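Local coordinates for protein kojibiose phosphorylase (Gut metagenome, PDB 6W0P) that belongs to glycoside hydrolase family 65, pairing a beta-rich N-terminal domain with a helical central catalytic domain in one long chain, at residues Gly36-Asp47 with Ile141-Asn152; Gln54-Gly62 with Asn332-Glu342. All coordinates share one frame; numbering follows the deposited sequence.

Contact 1: residues Gly36-Asp47 with Ile141-Asn152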
loop_
_atom_site.group_PDB
_atom_site.type_symbol
_atom_site.label_atom_id
_atom_site.label_comp_id
_atom_site.label_asym_id
_atom_site.label_seq_id
_atom_site.Cartn_x
_atom_site.Cartn_y
_atom_site.Cartn_z
ATOM N N GLY A 36 -17.590 14.499 -28.292
ATOM C CA GLY A 36 -16.620 15.330 -27.570
ATOM C C GLY A 36 -16.116 16.434 -28.459
ATOM O O GLY A 36 -16.061 16.223 -29.685
ATOM N N ASN A 37 -15.809 17.581 -27.877
ATOM C CA ASN A 37 -15.280 18.740 -28.634
ATOM C C ASN A 37 -14.114 19.336 -27.840
ATOM O O ASN A 37 -13.887 20.526 -28.018
ATOM C CB ASN A 37 -16.403 19.722 -28.982
ATOM C CG ASN A 37 -17.071 20.372 -27.781
ATOM O OD1 ASN A 37 -16.715 20.107 -26.634
ATOM N ND2 ASN A 37 -18.046 21.237 -28.035
ATOM N N GLU A 38 -13.389 18.489 -27.084
ATOM C CA GLU A 38 -12.230 18.801 -26.195
ATOM C C GLU A 38 -12.682 19.592 -24.963
ATOM O O GLU A 38 -12.337 19.202 -23.831
ATOM C CB GLU A 38 -11.145 19.631 -26.884
ATOM C CG GLU A 38 -9.923 19.824 -26.002
ATOM C CD GLU A 38 -9.014 20.978 -26.387
ATOM O OE1 GLU A 38 -8.588 21.007 -27.563
ATOM O OE2 GLU A 38 -8.714 21.826 -25.501
ATOM N N TYR A 39 -13.418 20.683 -25.175
ATOM C CA TYR A 39 -13.980 21.513 -24.086
ATOM C C TYR A 39 -14.905 20.666 -23.226
ATOM O O TYR A 39 -14.926 20.817 -22.008
ATOM C CB TYR A 39 -14.750 22.687 -24.681
ATOM C CG TYR A 39 -15.472 23.571 -23.699
ATOM C CD1 TYR A 39 -14.799 24.558 -22.982
ATOM C CD2 TYR A 39 -16.846 23.482 -23.564
ATOM C CE1 TYR A 39 -15.474 25.406 -22.118
ATOM C CE2 TYR A 39 -17.535 24.318 -22.698
ATOM C CZ TYR A 39 -16.852 25.301 -21.994
ATOM O OH TYR A 39 -17.554 26.133 -21.184
ATOM N N SER A 40 -15.689 19.824 -23.888
ATOM C CA SER A 40 -16.792 19.060 -23.265
ATOM C C SER A 40 -16.918 17.691 -23.942
ATOM O O SER A 40 -16.500 17.542 -25.104
ATOM C CB SER A 40 -18.076 19.850 -23.332
ATOM O OG SER A 40 -18.522 19.985 -24.680
ATOM N N GLY A 41 -17.489 16.736 -23.221
ATOM C CA GLY A 41 -17.889 15.444 -23.780
ATOM C C GLY A 41 -19.155 14.929 -23.146
ATOM O O GLY A 41 -19.375 15.198 -21.935
ATOM N N THR A 42 -19.923 14.151 -23.909
ATOM C CA THR A 42 -21.097 13.437 -23.371
ATOM C C THR A 42 -21.043 11.993 -23.829
ATOM O O THR A 42 -20.830 11.765 -25.025
ATOM C CB THR A 42 -22.414 14.111 -23.785
ATOM O OG1 THR A 42 -22.462 14.123 -25.213
ATOM C CG2 THR A 42 -22.508 15.517 -23.249
ATOM N N ARG A 43 -21.291 11.081 -22.898
ATOM C CA ARG A 43 -21.610 9.671 -23.203
ATOM C C ARG A 43 -22.921 9.652 -23.981
ATOM O O ARG A 43 -23.720 10.597 -23.838
ATOM C CB ARG A 43 -21.711 8.858 -21.906
ATOM C CG ARG A 43 -20.362 8.510 -21.286
ATOM C CD ARG A 43 -20.516 7.845 -19.931
ATOM N NE ARG A 43 -21.102 6.518 -20.061
ATOM C CZ ARG A 43 -20.427 5.415 -20.342
ATOM N NH1 ARG A 43 -19.121 5.440 -20.548
ATOM N NH2 ARG A 43 -21.055 4.270 -20.412
ATOM N N ALA A 44 -23.167 8.566 -24.708
ATOM C CA ALA A 44 -24.357 8.385 -25.562
ATOM C C ALA A 44 -25.492 7.809 -24.712
ATOM O O ALA A 44 -26.224 6.909 -25.202
ATOM C CB ALA A 44 -24.041 7.509 -26.732
ATOM N N PHE A 45 -25.634 8.319 -23.487
ATOM C CA PHE A 45 -26.731 7.930 -22.586
ATOM C C PHE A 45 -28.014 8.417 -23.257
ATOM O O PHE A 45 -27.980 9.447 -23.926
ATOM C CB PHE A 45 -26.522 8.492 -21.180
ATOM C CG PHE A 45 -26.506 9.996 -21.110
ATOM C CD1 PHE A 45 -27.689 10.710 -21.026
ATOM C CD2 PHE A 45 -25.312 10.688 -21.150
ATOM C CE1 PHE A 45 -27.675 12.099 -20.974
ATOM C CE2 PHE A 45 -25.296 12.072 -21.120
ATOM C CZ PHE A 45 -26.475 12.777 -21.026
ATOM N N PHE A 46 -29.069 7.624 -23.132
ATOM C CA PHE A 46 -30.453 7.956 -23.539
ATOM C C PHE A 46 -30.868 9.285 -22.917
ATOM O O PHE A 46 -30.606 9.521 -21.729
ATOM C CB PHE A 46 -31.416 6.832 -23.135
ATOM C CG PHE A 46 -31.260 5.565 -23.937
ATOM C CD1 PHE A 46 -30.335 5.473 -24.971
ATOM C CD2 PHE A 46 -32.074 4.475 -23.689
ATOM C CE1 PHE A 46 -30.221 4.315 -25.731
ATOM C CE2 PHE A 46 -31.950 3.317 -24.440
ATOM C CZ PHE A 46 -31.033 3.241 -25.466
ATOM N N ASP A 47 -31.523 10.117 -23.722
ATOM C CA ASP A 47 -32.032 11.451 -23.311
ATOM C C ASP A 47 -33.162 11.225 -22.306
ATOM O O ASP A 47 -33.056 11.737 -21.198
ATOM C CB ASP A 47 -32.495 12.232 -24.534
ATOM C CG ASP A 47 -31.495 12.115 -25.666
ATOM O OD1 ASP A 47 -30.662 13.024 -25.782
ATOM O OD2 ASP A 47 -31.543 11.094 -26.400
ATOM N N ILE A 141 -34.344 11.412 -32.008
ATOM C CA ILE A 141 -33.569 12.312 -31.107
ATOM C C ILE A 141 -32.170 12.476 -31.695
ATOM O O ILE A 141 -31.434 11.485 -31.803
ATOM C CB ILE A 141 -33.563 11.793 -29.664
ATOM C CG1 ILE A 141 -34.994 11.631 -29.157
ATOM C CG2 ILE A 141 -32.732 12.687 -28.763
ATOM C CD1 ILE A 141 -35.098 11.019 -27.795
ATOM N N SER A 142 -31.849 13.708 -32.076
ATOM C CA SER A 142 -30.602 14.073 -32.781
ATOM C C SER A 142 -29.790 14.987 -31.862
ATOM O O SER A 142 -30.414 15.818 -31.175
ATOM C CB SER A 142 -30.931 14.697 -34.115
ATOM O OG SER A 142 -31.766 13.825 -34.874
ATOM N N ARG A 143 -28.468 14.800 -31.790
ATOM C CA ARG A 143 -27.608 15.760 -31.060
ATOM C C ARG A 143 -26.209 15.919 -31.672
ATOM O O ARG A 143 -25.695 15.026 -32.405
ATOM C CB ARG A 143 -27.583 15.453 -29.560
ATOM C CG ARG A 143 -27.270 14.024 -29.157
ATOM C CD ARG A 143 -27.722 13.778 -27.728
ATOM N NE ARG A 143 -26.764 12.944 -27.012
ATOM C CZ ARG A 143 -27.004 12.255 -25.894
ATOM N NH1 ARG A 143 -28.198 12.273 -25.339
ATOM N NH2 ARG A 143 -26.039 11.525 -25.351
ATOM N N LEU A 144 -25.649 17.077 -31.340
ATOM C CA LEU A 144 -24.369 17.651 -31.805
ATOM C C LEU A 144 -23.693 18.341 -30.618
ATOM O O LEU A 144 -24.389 19.009 -29.837
ATOM C CB LEU A 144 -24.645 18.721 -32.865
ATOM C CG LEU A 144 -25.198 18.296 -34.216
ATOM C CD1 LEU A 144 -25.634 19.537 -34.986
ATOM C CD2 LEU A 144 -24.175 17.534 -35.039
ATOM N N LEU A 145 -22.376 18.237 -30.530
ATOM C CA LEU A 145 -21.532 19.220 -29.824
ATOM C C LEU A 145 -20.861 20.074 -30.904
ATOM O O LEU A 145 -20.335 19.499 -31.869
ATOM C CB LEU A 145 -20.537 18.485 -28.917
ATOM C CG LEU A 145 -21.145 17.511 -27.909
ATOM C CD1 LEU A 145 -20.072 16.926 -27.006
ATOM C CD2 LEU A 145 -22.215 18.172 -27.055
ATOM N N ASP A 146 -20.958 21.397 -30.793
ATOM C CA ASP A 146 -20.373 22.355 -31.773
ATOM C C ASP A 146 -18.851 22.226 -31.707
ATOM O O ASP A 146 -18.312 22.417 -30.621
ATOM C CB ASP A 146 -20.818 23.787 -31.477
ATOM C CG ASP A 146 -20.620 24.764 -32.621
ATOM O OD1 ASP A 146 -19.535 24.747 -33.261
ATOM O OD2 ASP A 146 -21.549 25.568 -32.852
ATOM N N MET A 147 -18.188 21.885 -32.805
ATOM C CA MET A 147 -16.726 21.586 -32.778
ATOM C C MET A 147 -15.898 22.871 -32.825
ATOM O O MET A 147 -14.745 22.778 -32.405
ATOM C CB MET A 147 -16.299 20.684 -33.935
ATOM C CG MET A 147 -16.999 19.358 -33.907
ATOM S SD MET A 147 -16.739 18.410 -32.393
ATOM C CE MET A 147 -15.014 17.979 -32.585
ATOM N N SER A 148 -16.458 24.003 -33.275
ATOM C CA SER A 148 -15.773 25.331 -33.348
ATOM C C SER A 148 -16.113 26.192 -32.117
ATOM O O SER A 148 -15.181 26.582 -31.394
ATOM C CB SER A 148 -16.111 26.053 -34.629
ATOM O OG SER A 148 -16.375 25.114 -35.667
ATOM N N ASP A 149 -17.392 26.507 -31.900
ATOM C CA ASP A 149 -17.866 27.286 -30.720
ATOM C C ASP A 149 -18.261 26.288 -29.638
ATOM O O ASP A 149 -19.458 25.992 -29.530
ATOM C CB ASP A 149 -19.015 28.231 -31.089
ATOM C CG ASP A 149 -18.628 29.246 -32.150
ATOM O OD1 ASP A 149 -17.778 30.089 -31.835
ATOM O OD2 ASP A 149 -19.159 29.161 -33.293
ATOM N N CYS A 150 -17.282 25.772 -28.891
ATOM C CA CYS A 150 -17.365 24.461 -28.185
ATOM C C CYS A 150 -18.204 24.565 -26.905
ATOM O O CYS A 150 -18.556 23.506 -26.345
ATOM C CB CYS A 150 -15.978 23.914 -27.893
ATOM S SG CYS A 150 -14.958 23.789 -29.385
ATOM N N GLU A 151 -18.565 25.790 -26.512
ATOM C CA GLU A 151 -19.487 26.091 -25.388
ATOM C C GLU A 151 -20.903 25.617 -25.727
ATOM O O GLU A 151 -21.682 25.432 -24.774
ATOM C CB GLU A 151 -19.492 27.587 -25.088
ATOM C CG GLU A 151 -18.105 28.163 -24.845
ATOM C CD GLU A 151 -17.422 28.753 -26.074
ATOM O OE1 GLU A 151 -17.904 28.543 -27.244
ATOM O OE2 GLU A 151 -16.388 29.411 -25.870
ATOM N N ASN A 152 -21.231 25.441 -27.014
ATOM C CA ASN A 152 -22.602 25.101 -27.466
ATOM C C ASN A 152 -22.782 23.606 -27.728
ATOM O O ASN A 152 -21.859 22.961 -28.263
ATOM C CB ASN A 152 -22.989 25.824 -28.743
ATOM C CG ASN A 152 -22.808 27.319 -28.635
ATOM O OD1 ASN A 152 -22.817 27.851 -27.528
ATOM N ND2 ASN A 152 -22.662 27.978 -29.774
HETATM O O HOH W 1 -23.630 12.285 -26.528
#

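Contact 2: residues Gln54-Gly62 with Asn332-Glu342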
loop_
_atom_site.group_PDB
_atom_site.type_symbol
_atom_site.label_atom_id
_atom_site.label_comp_id
_atom_site.label_asym_id
_atom_site.label_seq_id
_atom_site.Cartn_x
_atom_site.Cartn_y
_atom_site.Cartn_z
ATOM N N GLN A 54 -27.034 2.084 -16.757
ATOM C CA GLN A 54 -26.553 3.206 -17.588
ATOM C C GLN A 54 -25.524 3.951 -16.764
ATOM O O GLN A 54 -25.566 3.857 -15.508
ATOM C CB GLN A 54 -27.696 4.137 -18.012
ATOM C CG GLN A 54 -28.585 4.616 -16.865
ATOM C CD GLN A 54 -29.451 5.783 -17.290
ATOM O OE1 GLN A 54 -29.648 6.058 -18.483
ATOM N NE2 GLN A 54 -29.960 6.495 -16.308
ATOM N N LEU A 55 -24.624 4.631 -17.458
ATOM C CA LEU A 55 -23.746 5.648 -16.864
ATOM C C LEU A 55 -24.005 6.934 -17.638
ATOM O O LEU A 55 -23.493 7.084 -18.749
ATOM C CB LEU A 55 -22.284 5.212 -16.939
ATOM C CG LEU A 55 -21.306 6.197 -16.295
ATOM C CD1 LEU A 55 -21.660 6.454 -14.834
ATOM C CD2 LEU A 55 -19.866 5.698 -16.399
ATOM N N ILE A 56 -24.802 7.811 -17.044
ATOM C CA ILE A 56 -25.005 9.211 -17.508
ATOM C C ILE A 56 -23.725 9.985 -17.191
ATOM O O ILE A 56 -23.238 9.936 -16.028
ATOM C CB ILE A 56 -26.238 9.868 -16.872
ATOM C CG1 ILE A 56 -27.527 9.145 -17.277
ATOM C CG2 ILE A 56 -26.265 11.332 -17.252
ATOM C CD1 ILE A 56 -28.777 9.662 -16.597
ATOM N N GLY A 57 -23.206 10.682 -18.189
ATOM C CA GLY A 57 -21.829 11.202 -18.145
ATOM C C GLY A 57 -21.694 12.384 -19.072
ATOM O O GLY A 57 -21.784 12.165 -20.296
ATOM N N THR A 58 -21.601 13.573 -18.479
ATOM C CA THR A 58 -21.321 14.863 -19.145
ATOM C C THR A 58 -20.094 15.455 -18.453
ATOM O O THR A 58 -20.165 15.637 -17.225
ATOM C CB THR A 58 -22.528 15.813 -19.091
ATOM O OG1 THR A 58 -23.692 15.128 -19.566
ATOM C CG2 THR A 58 -22.297 17.074 -19.899
ATOM N N TYR A 59 -19.008 15.719 -19.178
ATOM C CA TYR A 59 -17.777 16.239 -18.544
ATOM C C TYR A 59 -17.275 17.447 -19.298
ATOM O O TYR A 59 -17.504 17.535 -20.500
ATOM C CB TYR A 59 -16.720 15.148 -18.478
ATOM C CG TYR A 59 -17.285 13.789 -18.154
ATOM C CD1 TYR A 59 -17.554 13.422 -16.841
ATOM C CD2 TYR A 59 -17.554 12.872 -19.157
ATOM C CE1 TYR A 59 -18.038 12.162 -16.538
ATOM C CE2 TYR A 59 -18.054 11.610 -18.868
ATOM C CZ TYR A 59 -18.292 11.256 -17.551
ATOM O OH TYR A 59 -18.766 10.019 -17.255
ATOM N N PHE A 60 -16.578 18.304 -18.570
ATOM C CA PHE A 60 -15.869 19.501 -19.063
ATOM C C PHE A 60 -14.401 19.352 -18.692
ATOM O O PHE A 60 -14.119 19.114 -17.508
ATOM C CB PHE A 60 -16.488 20.764 -18.468
ATOM C CG PHE A 60 -17.933 20.960 -18.855
ATOM C CD1 PHE A 60 -18.266 21.662 -20.009
ATOM C CD2 PHE A 60 -18.953 20.405 -18.093
ATOM C CE1 PHE A 60 -19.596 21.827 -20.383
ATOM C CE2 PHE A 60 -20.281 20.573 -18.463
ATOM C CZ PHE A 60 -20.604 21.293 -19.600
ATOM N N ASN A 61 -13.514 19.463 -19.683
ATOM C CA ASN A 61 -12.054 19.263 -19.507
ATOM C C ASN A 61 -11.588 20.244 -18.425
ATOM O O ASN A 61 -11.748 21.465 -18.645
ATOM C CB ASN A 61 -11.352 19.433 -20.853
ATOM C CG ASN A 61 -10.048 18.677 -20.985
ATOM O OD1 ASN A 61 -9.170 18.787 -20.127
ATOM N ND2 ASN A 61 -9.909 17.934 -22.073
ATOM N N GLY A 62 -11.088 19.747 -17.289
ATOM C CA GLY A 62 -10.484 20.584 -16.228
ATOM C C GLY A 62 -11.474 20.959 -15.131
ATOM O O GLY A 62 -11.101 21.698 -14.214
ATOM N N ASN A 332 -6.032 22.512 -21.293
ATOM C CA ASN A 332 -6.796 21.245 -21.471
ATOM C C ASN A 332 -5.808 20.128 -21.786
ATOM O O ASN A 332 -4.733 20.428 -22.318
ATOM C CB ASN A 332 -7.867 21.329 -22.560
ATOM C CG ASN A 332 -9.157 21.969 -22.098
ATOM O OD1 ASN A 332 -9.359 22.171 -20.901
ATOM N ND2 ASN A 332 -10.022 22.313 -23.038
ATOM N N THR A 333 -6.170 18.884 -21.477
ATOM C CA THR A 333 -5.343 17.705 -21.811
ATOM C C THR A 333 -6.260 16.545 -22.197
ATOM O O THR A 333 -7.486 16.667 -22.061
ATOM C CB THR A 333 -4.408 17.341 -20.650
ATOM O OG1 THR A 333 -3.466 16.359 -21.091
ATOM C CG2 THR A 333 -5.164 16.792 -19.466
ATOM N N ILE A 334 -5.651 15.463 -22.657
ATOM C CA ILE A 334 -6.343 14.210 -23.060
ATOM C C ILE A 334 -6.372 13.276 -21.841
ATOM O O ILE A 334 -5.286 12.942 -21.325
ATOM C CB ILE A 334 -5.606 13.588 -24.263
ATOM C CG1 ILE A 334 -5.529 14.580 -25.426
ATOM C CG2 ILE A 334 -6.238 12.274 -24.663
ATOM C CD1 ILE A 334 -4.896 14.042 -26.672
ATOM N N GLY A 335 -7.564 12.870 -21.408
ATOM C CA GLY A 335 -7.748 11.762 -20.452
ATOM C C GLY A 335 -7.551 10.390 -21.108
ATOM O O GLY A 335 -7.839 10.230 -22.314
ATOM N N ALA A 336 -7.144 9.402 -20.314
ATOM C CA ALA A 336 -6.983 7.993 -20.725
ATOM C C ALA A 336 -8.264 7.414 -21.355
ATOM O O ALA A 336 -8.127 6.411 -22.088
ATOM C CB ALA A 336 -6.552 7.168 -19.541
ATOM N N LYS A 337 -9.455 7.952 -21.063
ATOM C CA LYS A 337 -10.701 7.564 -21.791
ATOM C C LYS A 337 -11.361 8.808 -22.385
ATOM O O LYS A 337 -12.606 8.799 -22.543
ATOM C CB LYS A 337 -11.684 6.822 -20.879
ATOM C CG LYS A 337 -11.057 5.669 -20.115
ATOM C CD LYS A 337 -12.018 4.678 -19.531
ATOM C CE LYS A 337 -11.288 3.578 -18.797
ATOM N NZ LYS A 337 -10.541 2.695 -19.728
ATOM N N GLY A 338 -10.554 9.807 -22.759
ATOM C CA GLY A 338 -11.026 11.136 -23.191
ATOM C C GLY A 338 -12.113 11.630 -22.245
ATOM O O GLY A 338 -11.921 11.486 -21.019
ATOM N N LEU A 339 -13.232 12.136 -22.769
ATOM C CA LEU A 339 -14.373 12.529 -21.903
ATOM C C LEU A 339 -15.535 11.572 -22.154
ATOM O O LEU A 339 -16.641 12.050 -22.431
ATOM C CB LEU A 339 -14.723 13.996 -22.170
ATOM C CG LEU A 339 -13.613 15.001 -21.832
ATOM C CD1 LEU A 339 -14.085 16.433 -22.078
ATOM C CD2 LEU A 339 -13.161 14.851 -20.384
ATOM N N THR A 340 -15.287 10.264 -22.037
ATOM C CA THR A 340 -16.284 9.213 -22.360
ATOM C C THR A 340 -16.665 8.401 -21.128
ATOM O O THR A 340 -17.415 7.452 -21.298
ATOM C CB THR A 340 -15.779 8.295 -23.478
ATOM O OG1 THR A 340 -14.741 7.444 -22.985
ATOM C CG2 THR A 340 -15.298 9.112 -24.650
ATOM N N GLY A 341 -16.203 8.759 -19.931
ATOM C CA GLY A 341 -16.530 7.962 -18.738
ATOM C C GLY A 341 -15.772 8.413 -17.507
ATOM O O GLY A 341 -14.990 9.406 -17.581
ATOM N N GLU A 342 -15.987 7.681 -16.417
ATOM C CA GLU A 342 -15.482 8.027 -15.066
ATOM C C GLU A 342 -14.143 7.338 -14.808
ATOM O O GLU A 342 -13.228 8.005 -14.278
ATOM C CB GLU A 342 -16.511 7.627 -14.012
ATOM C CG GLU A 342 -17.765 8.456 -14.110
ATOM C CD GLU A 342 -18.736 8.294 -12.959
ATOM O OE1 GLU A 342 -18.492 7.427 -12.081
ATOM O OE2 GLU A 342 -19.727 9.022 -12.957
HETATM O O HOH W 2 -20.458 10.099 -15.264
#

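Contact 1: residues Gly36-Asp47 with Ile141-Asn152
Arg143 reaches from strand 135-145 to Asp47, in the loop that follows strand 40-42, inside the N-terminal domain, a beta-sandwich of the galactose mutarotase-like kind. The short strand axes run nearly antiparallel but stay 8.9 Å apart, so side chains make the junction.

At the charged end, Arg143 NH1 forms a 2.6 Å salt bridge with Asp47 OD1. The oxygen lies in the guanidinium plane, whereas the nitrogen stands well above the carboxylate, the two planes being 82° apart. The other oxygen, OD2, makes a salt bridge with Arg126. Both NH1 and NH2 also bond weakly to Phe45 O, and the Phe45 ring takes the cation over its face, with Arg143 CZ 4.9 Å from the ring centroid. A water accepts from Arg143 NH2 at 2.8 Å and also bonds to Thr42 OG1, which helps fix the rotation of the guanidinium.

The other polar link is the side-chain amide of Asn37. Its ND2 gives to Asp146 O and Cys150 O, 2.9 Å each, meeting the latter on a lone pair and the former from above the carbonyl plane. Its OD1 accepts from Ser40 N, an Asx motif, and from Ser40 OG as well.

Among apolar groups, Leu145 CD1 sits against Gly36, and Tyr39 CB meets Cys150 CB at 3.7 Å. Separately, Met147, bent at chi2 and chi3, brings SD into van der Waals contact with Gly36 O at 3.5 Å.

Contact 2: residues Gln54-Gly62 with Asn332-Glu342
Tyr59 lays its ring against the backbone of Leu339-Gly341, with Gly341 O over one face, 3.8 Å from Tyr59 CZ, and Leu339 O near the ring plane at the edge, 3.5 Å from CD2. With CG anti to the carbonyl carbon (chi1 -39°), the ring carries its OH as far as Gly341 CA, 3.4 Å off. Tyr59 OH donates to a water 2.6 Å away, and the same water gives its own protons to Ile56 O and Glu342 OE2, so three groups share one bridging molecule. Leu55 CD1 packs beside this carboxylate.

Strand 58-60 is an outer strand of a small three-stranded antiparallel sheet in the N-terminal domain; residues 332-342 form a loop of the central catalytic domain, whose family fold is an (alpha/alpha)6 barrel. Leu339, from this loop, packs on the strand, its CD2 4.0 Å from Tyr59 CB and its CD1 near the Asn61 backbone.

Farther along, Asn61 grips Thr333 with both ends of its amide. ND2 reaches Thr333 O at 2.7 Å, almost straight (165°) and in the amide plane, while OD1 receives Thr333 N at 3.3 Å from above the carbonyl plane and also bonds Arg401. The Asn332 amide stacks on that of Asn61, their planes 25° apart, and its ND2 goes on to Glu38.

Overall arrangement
From the N terminus the chain passes residues 36-47, then 54-62, before 141-152 comes back to close contact 1 over some 90 residues rich in strand. Only much later, past the remaining strands of the N-terminal domain and the helices from 263 to 324, does 332-342 close contact 2. The two loops therefore cross rather than nest. Contact 1 ties the small three-stranded sheet to the large ten-stranded one within a single domain; contact 2 ties that small sheet to the catalytic domain. They join where strands 40-42 and 58-60 pair, and Arg43 spans both, with probable hydrogen bonds from NE to Leu55 O and from NH1 to Thr340 O.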